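Local coordinates for nitrite oxidoreductase subunit C (Kuenenia stuttgartiensis, PDB 7B04), which binds heme b and calcium ions and probably carries electrons as part of the nitrite oxidoreductase complex of an anammox bacterium, at residues V113-A118 / D132-M137; G76-L81 / V95-I100; G33-A38 / K83-F88. All blocks are in the same frame, centred on the assembly; numbering follows the deposited sequence.

Contacts 1 and 2 lie side by side in the β-rich heme domain, their centres about 9 Å apart. Neighbouring strands 97-104 and 108-116 join them: I114 O lies 2.8 Å from E99 N, a probable hydrogen bond, and W115 packs on V95. Contact 3 is made of loops, its centre about 21 Å from each of the others. Along the chain, contacts 2 and 3 interlock, in the order 33-38, 76-81, 83-88, 95-100, and both close before contact 1 opens at V113. Contacts 1 and 3 touch the same heme, one from a strand and one from a loop, so the two contacts, about 11 Å apart at their nearest atoms, are related through the heme between them.

Contact 1 of 3, residues V113-A118 / D132-M137; sequences VIWDDA and DGAALM. With CA (calcium ion), chain B; HEM (protoporphyrin IX containing Fe), chain D.
V113 meets L136 tip to tip at the start of this contact between strands 113-116 and 133-137, which face each other within the β-sandwich expected of a DOMON-type, ethylbenzene dehydrogenase-like heme domain. Their axes come no closer than 9.4 Å, at 140°, so side chains bridge the gap rather than backbone bonds. V113 CG2 reaches L136 CD1 at 4.2 Å, while M291 and F267 also pack on that leucine. Next to L136, on the far side of the second strand, M137 CB lies 3.4 Å from heme CBC. Two residues on from V113, W115 CG sits between the backbone N and the carbonyl carbon (chi1 71°), and the six-membered part of the indole leans obliquely on A134, with CH2 3.5 Å from A134 CB. W167 touches both residues, and W263 meets the tryptophan ring. Past the strand end, D117 and D132 reach tip to tip with carboxylate planes 59° apart, two negative groups brought together by a shared calcium ion. T119, N121 and N295 add further ligands to the calcium. The ion is held by D117 through OD2 alone, at 2.3 Å, and by D132 through both oxygens, OD1 at 2.3 Å and OD2 at 2.6 Å.

Contact 2 of 3, residues G76-L81 / V95-I100; sequences GVQVKL and VNSAEI
L81 packs its CD1 methyl against two residues of 95-100 at the buried end of this contact: V95 CG1 lies 3.8 Å away and A98 CB 4.2 Å. L81 and V95 run side by side and point the same way, which brings their methyl groups together along their flanks. On the same buried face, V79 CG2 meets I100 CG2 at 3.7 Å, the two side chains crossing obliquely, and V77 CB approaches that isoleucine methyl more loosely. With CG1 of I100 anti to the backbone N (chi1 -178°), it is CG2 that is left to meet V79. M291 of strand 286-294 covers V79, A98 and I100, and S308 of strand 306-316 touches V79 and L81, so this face belongs to the interior of the β-rich domain.

Strands 77-80 and 97-100 form an antiparallel β-ladder. V77/I100 and V79/A98 are its hydrogen-bonded pairs, each closed by two backbone bonds, and Q78/E99 and K80/S97 are non-hydrogen-bonded. Beyond K80 one more backbone bond, L81 N to N96 O, extends the pairing.

The opposite face, bearing Q78, K80, S97 and E99, is polar and looser. Q78 starts out with CG anti to the backbone N and bends at chi2 (74°), and the side chain crosses that of E99 at about a right angle. Its NE2 comes only to 4.0 Å from E99 CB. OE1 of Q78 stands 3.5 Å from S97 OG, and a water links the two residues, donating to Q78 OE1 at 2.8 Å and lying 3.2 Å from S97 OG. The side chain of K80 comes near 95-100 at CG, 4.1 Å from N96 O.

Contact 3 of 3, residues G33-A38 / K83-F88; sequences GVKGVA and KQDKAF. With HEM (protoporphyrin IX containing Fe), chain D.
Two torsions bring K35 and D85 together: the lysine chain turns at chi3 (63°), which places CE, and D85 CG sits between its own backbone N and carbonyl carbon (chi1 46°). The side chains approach obliquely and make a salt bridge, K35 NZ to D85 OD2 at 3.5 Å. K86, bent at chi2 and chi4, makes a second salt bridge, NZ to D85 OD1 at 3.2 Å, from the syn side but tilted out of the carboxylate plane. The two ammonium groups stand 3.7 Å apart, NZ of K35 to NZ of K86, a repulsion that the shared carboxylate probably offsets.

The backbones meet in a single β-bridge at V34 and A87. F88 N donates to G33 O on one side of it, and K35 N donates to K86 O on the other. G33 CA rests over the centre of the F88 ring as a CH-π contact, 3.6 Å from the centroid and 13° off the normal. F88 also meets W128 of the neighbouring subunit B edge-to-face, which puts this corner at a subunit interface.

Q84 folds back on its own loop: its OE1 accepts A87 N at 2.6 Å, in the plane of the amide, and NE2 is bonded to P89 O and G303 O. Its chain also lies against the porphyrin, with CG 3.6 Å from heme CMB. An alanine here would probably leave A87 N without this acceptor, P89 O and G303 O without this donor, and a gap beside that heme methyl. K86 CD, 3.7 Å from heme CBB, and A87 CB, near CMB, continue the wall, so Q84, K86 and A87 line one part of the heme b pocket that also contains axial M155 and covalently attached K305.

Contact 1 of 3, residues V113-A118 / D132-M137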
loop_
_atom_site.group_PDB
_atom_site.type_symbol
_atom_site.label_atom_id
_atom_site.label_comp_id
_atom_site.label_asym_id
_atom_site.label_seq_id
_atom_site.Cartn_x
_atom_site.Cartn_y
_atom_site.Cartn_z
ATOM N N VAL C 113 48.822 27.883 7.030
ATOM C CA VAL C 113 48.827 27.398 5.655
ATOM C C VAL C 113 47.818 28.219 4.857
ATOM O O VAL C 113 46.665 28.388 5.280
ATOM C CB VAL C 113 48.490 25.901 5.577
ATOM C CG1 VAL C 113 48.690 25.392 4.169
ATOM C CG2 VAL C 113 49.345 25.116 6.573
ATOM N N ILE C 114 48.246 28.707 3.692
ATOM C CA ILE C 114 47.428 29.553 2.833
ATOM C C ILE C 114 47.469 29.022 1.407
ATOM O O ILE C 114 48.551 28.788 0.855
ATOM C CB ILE C 114 47.916 31.013 2.855
ATOM C CG1 ILE C 114 47.644 31.657 4.211
ATOM C CG2 ILE C 114 47.276 31.808 1.740
ATOM C CD1 ILE C 114 48.264 33.027 4.363
ATOM N N TRP C 115 46.293 28.854 0.809
ATOM C CA TRP C 115 46.176 28.471 -0.588
ATOM C C TRP C 115 44.949 29.160 -1.162
ATOM O O TRP C 115 44.060 29.599 -0.428
ATOM C CB TRP C 115 46.077 26.953 -0.759
ATOM C CG TRP C 115 44.779 26.373 -0.287
ATOM C CD1 TRP C 115 43.688 26.070 -1.050
ATOM C CD2 TRP C 115 44.434 26.030 1.061
ATOM N NE1 TRP C 115 42.689 25.552 -0.261
ATOM C CE2 TRP C 115 43.121 25.518 1.038
ATOM C CE3 TRP C 115 45.109 26.103 2.282
ATOM C CZ2 TRP C 115 42.471 25.081 2.191
ATOM C CZ3 TRP C 115 44.462 25.670 3.424
ATOM C CH2 TRP C 115 43.157 25.168 3.371
ATOM N N ASP C 116 44.902 29.248 -2.485
ATOM C CA ASP C 116 43.820 29.937 -3.176
ATOM C C ASP C 116 42.764 28.950 -3.635
ATOM O O ASP C 116 43.068 27.953 -4.285
ATOM C CB ASP C 116 44.318 30.726 -4.377
ATOM C CG ASP C 116 45.547 31.552 -4.068
ATOM O OD1 ASP C 116 45.419 32.496 -3.259
ATOM O OD2 ASP C 116 46.625 31.294 -4.653
ATOM N N ASP C 117 41.530 29.190 -3.249
ATOM C CA ASP C 117 40.432 28.373 -3.752
ATOM C C ASP C 117 39.152 29.191 -3.824
ATOM O O ASP C 117 38.821 29.944 -2.912
ATOM C CB ASP C 117 40.302 27.022 -3.013
ATOM C CG ASP C 117 38.904 26.380 -3.126
ATOM O OD1 ASP C 117 38.570 25.921 -4.246
ATOM O OD2 ASP C 117 38.329 26.118 -1.997
ATOM N N ALA C 118 38.505 29.111 -4.985
ATOM C CA ALA C 118 37.389 29.964 -5.369
ATOM C C ALA C 118 36.063 29.579 -4.731
ATOM O O ALA C 118 35.093 30.331 -4.868
ATOM C CB ALA C 118 37.237 29.937 -6.895
ATOM N N ASP C 132 36.098 21.160 1.931
ATOM C CA ASP C 132 37.466 21.631 1.745
ATOM C C ASP C 132 38.289 21.285 2.972
ATOM O O ASP C 132 37.819 21.409 4.102
ATOM C CB ASP C 132 37.517 23.126 1.499
ATOM C CG ASP C 132 37.103 23.489 0.097
ATOM O OD1 ASP C 132 36.044 24.116 -0.048
ATOM O OD2 ASP C 132 37.823 23.126 -0.856
ATOM N N GLY C 133 39.511 20.826 2.745
ATOM C CA GLY C 133 40.358 20.407 3.843
ATOM C C GLY C 133 41.825 20.652 3.560
ATOM O O GLY C 133 42.244 20.852 2.413
ATOM N N ALA C 134 42.601 20.668 4.640
ATOM C CA ALA C 134 44.047 20.776 4.570
ATOM C C ALA C 134 44.654 19.910 5.662
ATOM O O ALA C 134 44.038 19.680 6.707
ATOM C CB ALA C 134 44.510 22.223 4.726
ATOM N N ALA C 135 45.864 19.420 5.410
ATOM C CA ALA C 135 46.496 18.534 6.374
ATOM C C ALA C 135 48.008 18.674 6.332
ATOM O O ALA C 135 48.604 18.915 5.278
ATOM C CB ALA C 135 46.113 17.071 6.137
ATOM N N LEU C 136 48.617 18.514 7.502
ATOM C CA LEU C 136 50.059 18.447 7.657
ATOM C C LEU C 136 50.417 17.113 8.291
ATOM O O LEU C 136 49.628 16.536 9.045
ATOM C CB LEU C 136 50.584 19.592 8.524
ATOM C CG LEU C 136 50.318 21.004 8.006
ATOM C CD1 LEU C 136 50.688 22.033 9.060
ATOM C CD2 LEU C 136 51.081 21.252 6.714
ATOM N N MET C 137 51.606 16.614 7.974
ATOM C CA MET C 137 52.029 15.321 8.481
ATOM C C MET C 137 53.497 15.391 8.858
ATOM O O MET C 137 54.290 16.094 8.227
ATOM C CB MET C 137 51.764 14.181 7.493
ATOM C CG MET C 137 52.715 14.035 6.340
ATOM S SD MET C 137 52.225 12.566 5.418
ATOM C CE MET C 137 53.684 12.280 4.436
HETATM CA CA CA B . 36.422 24.859 -2.177
HETATM C CHA HEM D . 43.799 9.810 2.949
HETATM C CHB HEM D . 46.713 8.189 -0.605
HETATM C CHC HEM D . 49.860 11.691 0.605
HETATM C CHD HEM D . 47.020 13.212 4.287
HETATM C C1A HEM D . 44.345 9.015 1.957
HETATM C C2A HEM D . 43.858 7.717 1.541
HETATM C C3A HEM D . 44.651 7.268 0.554
HETATM C C4A HEM D . 45.686 8.255 0.318
HETATM C CMA HEM D . 44.519 5.932 -0.212
HETATM C CAA HEM D . 42.608 7.031 2.139
HETATM C CBA HEM D . 42.979 5.746 2.867
HETATM C CGA HEM D . 43.256 6.056 4.310
HETATM O O1A HEM D . 44.169 5.420 4.896
HETATM O O2A HEM D . 42.569 6.953 4.863
HETATM C C1B HEM D . 47.804 9.036 -0.640
HETATM C C2B HEM D . 48.835 9.085 -1.658
HETATM C C3B HEM D . 49.714 10.052 -1.321
HETATM C C4B HEM D . 49.251 10.655 -0.082
HETATM C CMB HEM D . 48.856 8.135 -2.875
HETATM C CAB HEM D . 50.993 10.538 -2.054
HETATM C CBB HEM D . 51.343 10.182 -3.296
HETATM C C1C HEM D . 49.340 12.432 1.654
HETATM C C2C HEM D . 49.909 13.658 2.187
HETATM C C3C HEM D . 49.132 14.082 3.189
HETATM C C4C HEM D . 48.042 13.137 3.353
HETATM C CMC HEM D . 51.185 14.361 1.669
HETATM C CAC HEM D . 49.364 15.353 4.038
HETATM C CBC HEM D . 49.376 15.307 5.372
HETATM C C1D HEM D . 45.850 12.480 4.181
HETATM C C2D HEM D . 44.588 12.751 4.847
HETATM C C3D HEM D . 43.709 11.820 4.477
HETATM C C4D HEM D . 44.370 10.910 3.559
HETATM C CMD HEM D . 44.291 13.909 5.823
HETATM C CAD HEM D . 42.244 11.737 4.958
HETATM C CBD HEM D . 41.301 12.340 3.924
HETATM C CGD HEM D . 39.916 12.453 4.508
HETATM O O1D HEM D . 39.024 13.022 3.832
HETATM O O2D HEM D . 39.698 11.985 5.655
HETATM N NA HEM D . 45.460 9.299 1.192
HETATM N NB HEM D . 48.094 10.004 0.296
HETATM N NC HEM D . 48.200 12.137 2.392
HETATM N ND HEM D . 45.677 11.344 3.395
HETATM FE FE HEM D . 46.915 10.441 1.865
#

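Contact 2 of 3, residues G76-L81 / V95-I100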
loop_
_atom_site.group_PDB
_atom_site.type_symbol
_atom_site.label_atom_id
_atom_site.label_comp_id
_atom_site.label_asym_id
_atom_site.label_seq_id
_atom_site.Cartn_x
_atom_site.Cartn_y
_atom_site.Cartn_z
ATOM N N GLY C 76 57.936 32.356 5.386
ATOM C CA GLY C 76 57.329 31.093 5.017
ATOM C C GLY C 76 57.826 30.492 3.721
ATOM O O GLY C 76 58.359 31.194 2.858
ATOM N N VAL C 77 57.663 29.178 3.584
ATOM C CA VAL C 77 58.067 28.444 2.390
ATOM C C VAL C 77 56.860 28.292 1.478
ATOM O O VAL C 77 55.731 28.091 1.945
ATOM C CB VAL C 77 58.653 27.068 2.767
ATOM C CG1 VAL C 77 59.028 26.271 1.524
ATOM C CG2 VAL C 77 59.857 27.237 3.677
ATOM N N GLN C 78 57.099 28.385 0.172
ATOM C CA GLN C 78 56.061 28.210 -0.836
ATOM C C GLN C 78 56.128 26.765 -1.311
ATOM O O GLN C 78 57.062 26.381 -2.024
ATOM C CB GLN C 78 56.262 29.185 -1.994
ATOM C CG GLN C 78 55.101 29.263 -2.969
ATOM C CD GLN C 78 53.914 30.016 -2.403
ATOM O OE1 GLN C 78 52.762 29.658 -2.649
ATOM N NE2 GLN C 78 54.189 31.066 -1.638
ATOM N N VAL C 79 55.144 25.972 -0.919
ATOM C CA VAL C 79 55.102 24.557 -1.260
ATOM C C VAL C 79 54.381 24.380 -2.586
ATOM O O VAL C 79 53.388 25.059 -2.871
ATOM C CB VAL C 79 54.429 23.745 -0.136
ATOM C CG1 VAL C 79 54.490 22.255 -0.436
ATOM C CG2 VAL C 79 55.101 24.046 1.196
ATOM N N LYS C 80 54.874 23.442 -3.389
ATOM C CA LYS C 80 54.303 23.119 -4.687
ATOM C C LYS C 80 53.392 21.909 -4.542
ATOM O O LYS C 80 53.741 20.934 -3.869
ATOM C CB LYS C 80 55.409 22.845 -5.709
ATOM C CG LYS C 80 54.922 22.546 -7.118
ATOM C CD LYS C 80 55.029 21.060 -7.431
ATOM C CE LYS C 80 54.705 20.772 -8.886
ATOM N NZ LYS C 80 55.715 21.364 -9.806
ATOM N N LEU C 81 52.227 21.974 -5.177
ATOM C CA LEU C 81 51.205 20.949 -5.041
ATOM C C LEU C 81 50.889 20.334 -6.396
ATOM O O LEU C 81 50.974 20.994 -7.436
ATOM C CB LEU C 81 49.927 21.525 -4.428
ATOM C CG LEU C 81 50.039 21.985 -2.974
ATOM C CD1 LEU C 81 48.666 22.273 -2.395
ATOM C CD2 LEU C 81 50.766 20.941 -2.144
ATOM N N VAL C 95 44.436 22.834 -6.799
ATOM C CA VAL C 95 45.341 23.746 -6.113
ATOM C C VAL C 95 46.771 23.361 -6.463
ATOM O O VAL C 95 47.124 22.177 -6.457
ATOM C CB VAL C 95 45.123 23.706 -4.585
ATOM C CG1 VAL C 95 46.108 24.623 -3.875
ATOM C CG2 VAL C 95 43.689 24.081 -4.243
ATOM N N ASN C 96 47.592 24.367 -6.765
ATOM C CA ASN C 96 48.951 24.143 -7.238
ATOM C C ASN C 96 50.030 24.549 -6.248
ATOM O O ASN C 96 51.122 23.981 -6.284
ATOM C CB ASN C 96 49.188 24.911 -8.547
ATOM C CG ASN C 96 48.272 24.459 -9.667
ATOM O OD1 ASN C 96 48.058 23.263 -9.866
ATOM N ND2 ASN C 96 47.726 25.419 -10.407
ATOM N N SER C 97 49.761 25.516 -5.375
ATOM C CA SER C 97 50.760 26.012 -4.440
ATOM C C SER C 97 50.098 26.342 -3.110
ATOM O O SER C 97 48.891 26.588 -3.037
ATOM C CB SER C 97 51.492 27.242 -4.994
ATOM O OG SER C 97 50.616 28.347 -5.122
ATOM N N ALA C 98 50.906 26.340 -2.052
ATOM C CA ALA C 98 50.438 26.740 -0.735
ATOM C C ALA C 98 51.591 27.347 0.053
ATOM O O ALA C 98 52.703 26.815 0.055
ATOM C CB ALA C 98 49.837 25.556 0.031
ATOM N N GLU C 99 51.310 28.467 0.716
ATOM C CA GLU C 99 52.253 29.118 1.615
ATOM C C GLU C 99 52.124 28.536 3.019
ATOM O O GLU C 99 51.013 28.335 3.516
ATOM C CB GLU C 99 51.989 30.626 1.640
ATOM C CG GLU C 99 53.003 31.460 2.402
ATOM C CD GLU C 99 52.341 32.497 3.293
ATOM O OE1 GLU C 99 52.693 33.690 3.184
ATOM O OE2 GLU C 99 51.467 32.120 4.104
ATOM N N ILE C 100 53.263 28.252 3.652
ATOM C CA ILE C 100 53.283 27.712 5.009
ATOM C C ILE C 100 54.254 28.517 5.864
ATOM O O ILE C 100 55.415 28.706 5.487
ATOM C CB ILE C 100 53.637 26.211 5.037
ATOM C CG1 ILE C 100 53.602 25.689 6.476
ATOM C CG2 ILE C 100 54.980 25.935 4.374
ATOM C CD1 ILE C 100 53.565 24.183 6.586
HETATM O O HOH W 1 50.044 30.176 -2.563
#

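Contact 3 of 3, residues G33-A38 / K83-F88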
loop_
_atom_site.group_PDB
_atom_site.type_symbol
_atom_site.label_atom_id
_atom_site.label_comp_id
_atom_site.label_asym_id
_atom_site.label_seq_id
_atom_site.Cartn_x
_atom_site.Cartn_y
_atom_site.Cartn_z
ATOM N N GLY C 33 46.876 -0.941 -8.337
ATOM C CA GLY C 33 46.469 0.427 -8.118
ATOM C C GLY C 33 47.525 1.420 -7.671
ATOM O O GLY C 33 47.138 2.530 -7.303
ATOM N N VAL C 34 48.822 1.088 -7.637
ATOM C CA VAL C 34 49.838 2.010 -7.118
ATOM C C VAL C 34 51.047 2.062 -8.051
ATOM O O VAL C 34 51.460 1.039 -8.609
ATOM C CB VAL C 34 50.263 1.632 -5.677
ATOM C CG1 VAL C 34 50.715 0.190 -5.600
ATOM C CG2 VAL C 34 51.341 2.584 -5.155
ATOM N N LYS C 35 51.600 3.265 -8.229
ATOM C CA LYS C 35 52.845 3.489 -8.955
ATOM C C LYS C 35 54.038 3.232 -8.043
ATOM O O LYS C 35 53.952 3.385 -6.823
ATOM C CB LYS C 35 52.911 4.924 -9.473
ATOM C CG LYS C 35 52.271 5.144 -10.828
ATOM C CD LYS C 35 52.025 6.623 -11.072
ATOM C CE LYS C 35 53.328 7.407 -11.098
ATOM N NZ LYS C 35 53.103 8.852 -11.384
ATOM N N GLY C 36 55.160 2.846 -8.645
ATOM C CA GLY C 36 56.380 2.696 -7.874
ATOM C C GLY C 36 56.833 4.017 -7.282
ATOM O O GLY C 36 56.611 5.089 -7.851
ATOM N N VAL C 37 57.471 3.941 -6.116
ATOM C CA VAL C 37 57.924 5.142 -5.418
ATOM C C VAL C 37 59.149 5.688 -6.147
ATOM O O VAL C 37 60.222 5.079 -6.122
ATOM C CB VAL C 37 58.231 4.857 -3.946
ATOM C CG1 VAL C 37 58.688 6.124 -3.244
ATOM C CG2 VAL C 37 57.000 4.280 -3.257
ATOM N N ALA C 38 58.998 6.859 -6.761
ATOM C CA ALA C 38 60.068 7.478 -7.530
ATOM C C ALA C 38 61.083 8.144 -6.603
ATOM O O ALA C 38 60.778 8.501 -5.464
ATOM C CB ALA C 38 59.498 8.497 -8.515
ATOM N N LYS C 83 48.502 16.944 -8.477
ATOM C CA LYS C 83 47.471 15.920 -8.444
ATOM C C LYS C 83 48.059 14.627 -7.897
ATOM O O LYS C 83 49.229 14.309 -8.128
ATOM C CB LYS C 83 46.920 15.695 -9.855
ATOM C CG LYS C 83 46.183 14.380 -10.073
ATOM C CD LYS C 83 45.865 14.175 -11.548
ATOM C CE LYS C 83 44.392 13.868 -11.765
ATOM N NZ LYS C 83 43.560 15.105 -11.719
ATOM N N GLN C 84 47.259 13.877 -7.147
ATOM C CA GLN C 84 47.749 12.587 -6.680
ATOM C C GLN C 84 47.484 11.596 -7.805
ATOM O O GLN C 84 46.348 11.171 -8.025
ATOM C CB GLN C 84 47.071 12.174 -5.381
ATOM C CG GLN C 84 47.647 10.913 -4.755
ATOM C CD GLN C 84 47.086 9.640 -5.368
ATOM O OE1 GLN C 84 47.833 8.784 -5.842
ATOM N NE2 GLN C 84 45.765 9.512 -5.362
ATOM N N ASP C 85 48.544 11.220 -8.515
ATOM C CA ASP C 85 48.465 10.255 -9.599
ATOM C C ASP C 85 49.047 8.904 -9.223
ATOM O O ASP C 85 48.963 7.965 -10.023
ATOM C CB ASP C 85 49.149 10.793 -10.869
ATOM C CG ASP C 85 50.506 11.406 -10.597
ATOM O OD1 ASP C 85 50.891 11.516 -9.416
ATOM O OD2 ASP C 85 51.187 11.792 -11.573
ATOM N N LYS C 86 49.649 8.788 -8.042
ATOM C CA LYS C 86 50.539 7.674 -7.748
ATOM C C LYS C 86 49.776 6.402 -7.402
ATOM O O LYS C 86 50.299 5.302 -7.618
ATOM C CB LYS C 86 51.483 8.040 -6.605
ATOM C CG LYS C 86 52.642 8.950 -6.998
ATOM C CD LYS C 86 52.289 10.420 -6.848
ATOM C CE LYS C 86 53.487 11.303 -7.155
ATOM N NZ LYS C 86 53.927 11.167 -8.570
ATOM N N ALA C 87 48.554 6.509 -6.875
ATOM C CA ALA C 87 47.790 5.323 -6.498
ATOM C C ALA C 87 46.297 5.530 -6.729
ATOM O O ALA C 87 45.812 6.665 -6.760
ATOM C CB ALA C 87 48.030 4.955 -5.033
ATOM N N PHE C 88 45.563 4.420 -6.830
ATOM C CA PHE C 88 44.122 4.507 -6.995
ATOM C C PHE C 88 43.509 4.886 -5.648
ATOM O O PHE C 88 43.839 4.281 -4.630
ATOM C CB PHE C 88 43.516 3.158 -7.421
ATOM C CG PHE C 88 43.844 2.679 -8.827
ATOM C CD1 PHE C 88 44.771 3.295 -9.658
ATOM C CD2 PHE C 88 43.189 1.549 -9.298
ATOM C CE1 PHE C 88 45.011 2.780 -10.945
ATOM C CE2 PHE C 88 43.429 1.040 -10.573
ATOM C CZ PHE C 88 44.342 1.661 -11.391
HETATM C CHA HEM D . 43.799 9.810 2.949
HETATM C CHB HEM D . 46.713 8.189 -0.605
HETATM C CHC HEM D . 49.860 11.691 0.605
HETATM C CHD HEM D . 47.020 13.212 4.287
HETATM C C1A HEM D . 44.345 9.015 1.957
HETATM C C2A HEM D . 43.858 7.717 1.541
HETATM C C3A HEM D . 44.651 7.268 0.554
HETATM C C4A HEM D . 45.686 8.255 0.318
HETATM C CMA HEM D . 44.519 5.932 -0.212
HETATM C CAA HEM D . 42.608 7.031 2.139
HETATM C CBA HEM D . 42.979 5.746 2.867
HETATM C CGA HEM D . 43.256 6.056 4.310
HETATM O O1A HEM D . 44.169 5.420 4.896
HETATM O O2A HEM D . 42.569 6.953 4.863
HETATM C C1B HEM D . 47.804 9.036 -0.640
HETATM C C2B HEM D . 48.835 9.085 -1.658
HETATM C C3B HEM D . 49.714 10.052 -1.321
HETATM C C4B HEM D . 49.251 10.655 -0.082
HETATM C CMB HEM D . 48.856 8.135 -2.875
HETATM C CAB HEM D . 50.993 10.538 -2.054
HETATM C CBB HEM D . 51.343 10.182 -3.296
HETATM C C1C HEM D . 49.340 12.432 1.654
HETATM C C2C HEM D . 49.909 13.658 2.187
HETATM C C3C HEM D . 49.132 14.082 3.189
HETATM C C4C HEM D . 48.042 13.137 3.353
HETATM C CMC HEM D . 51.185 14.361 1.669
HETATM C CAC HEM D . 49.364 15.353 4.038
HETATM C CBC HEM D . 49.376 15.307 5.372
HETATM C C1D HEM D . 45.850 12.480 4.181
HETATM C C2D HEM D . 44.588 12.751 4.847
HETATM C C3D HEM D . 43.709 11.820 4.477
HETATM C C4D HEM D . 44.370 10.910 3.559
HETATM C CMD HEM D . 44.291 13.909 5.823
HETATM C CAD HEM D . 42.244 11.737 4.958
HETATM C CBD HEM D . 41.301 12.340 3.924
HETATM C CGD HEM D . 39.916 12.453 4.508
HETATM O O1D HEM D . 39.024 13.022 3.832
HETATM O O2D HEM D . 39.698 11.985 5.655
HETATM N NA HEM D . 45.460 9.299 1.192
HETATM N NB HEM D . 48.094 10.004 0.296
HETATM N NC HEM D . 48.200 12.137 2.392
HETATM N ND HEM D . 45.677 11.344 3.395
HETATM FE FE HEM D . 46.915 10.441 1.865
#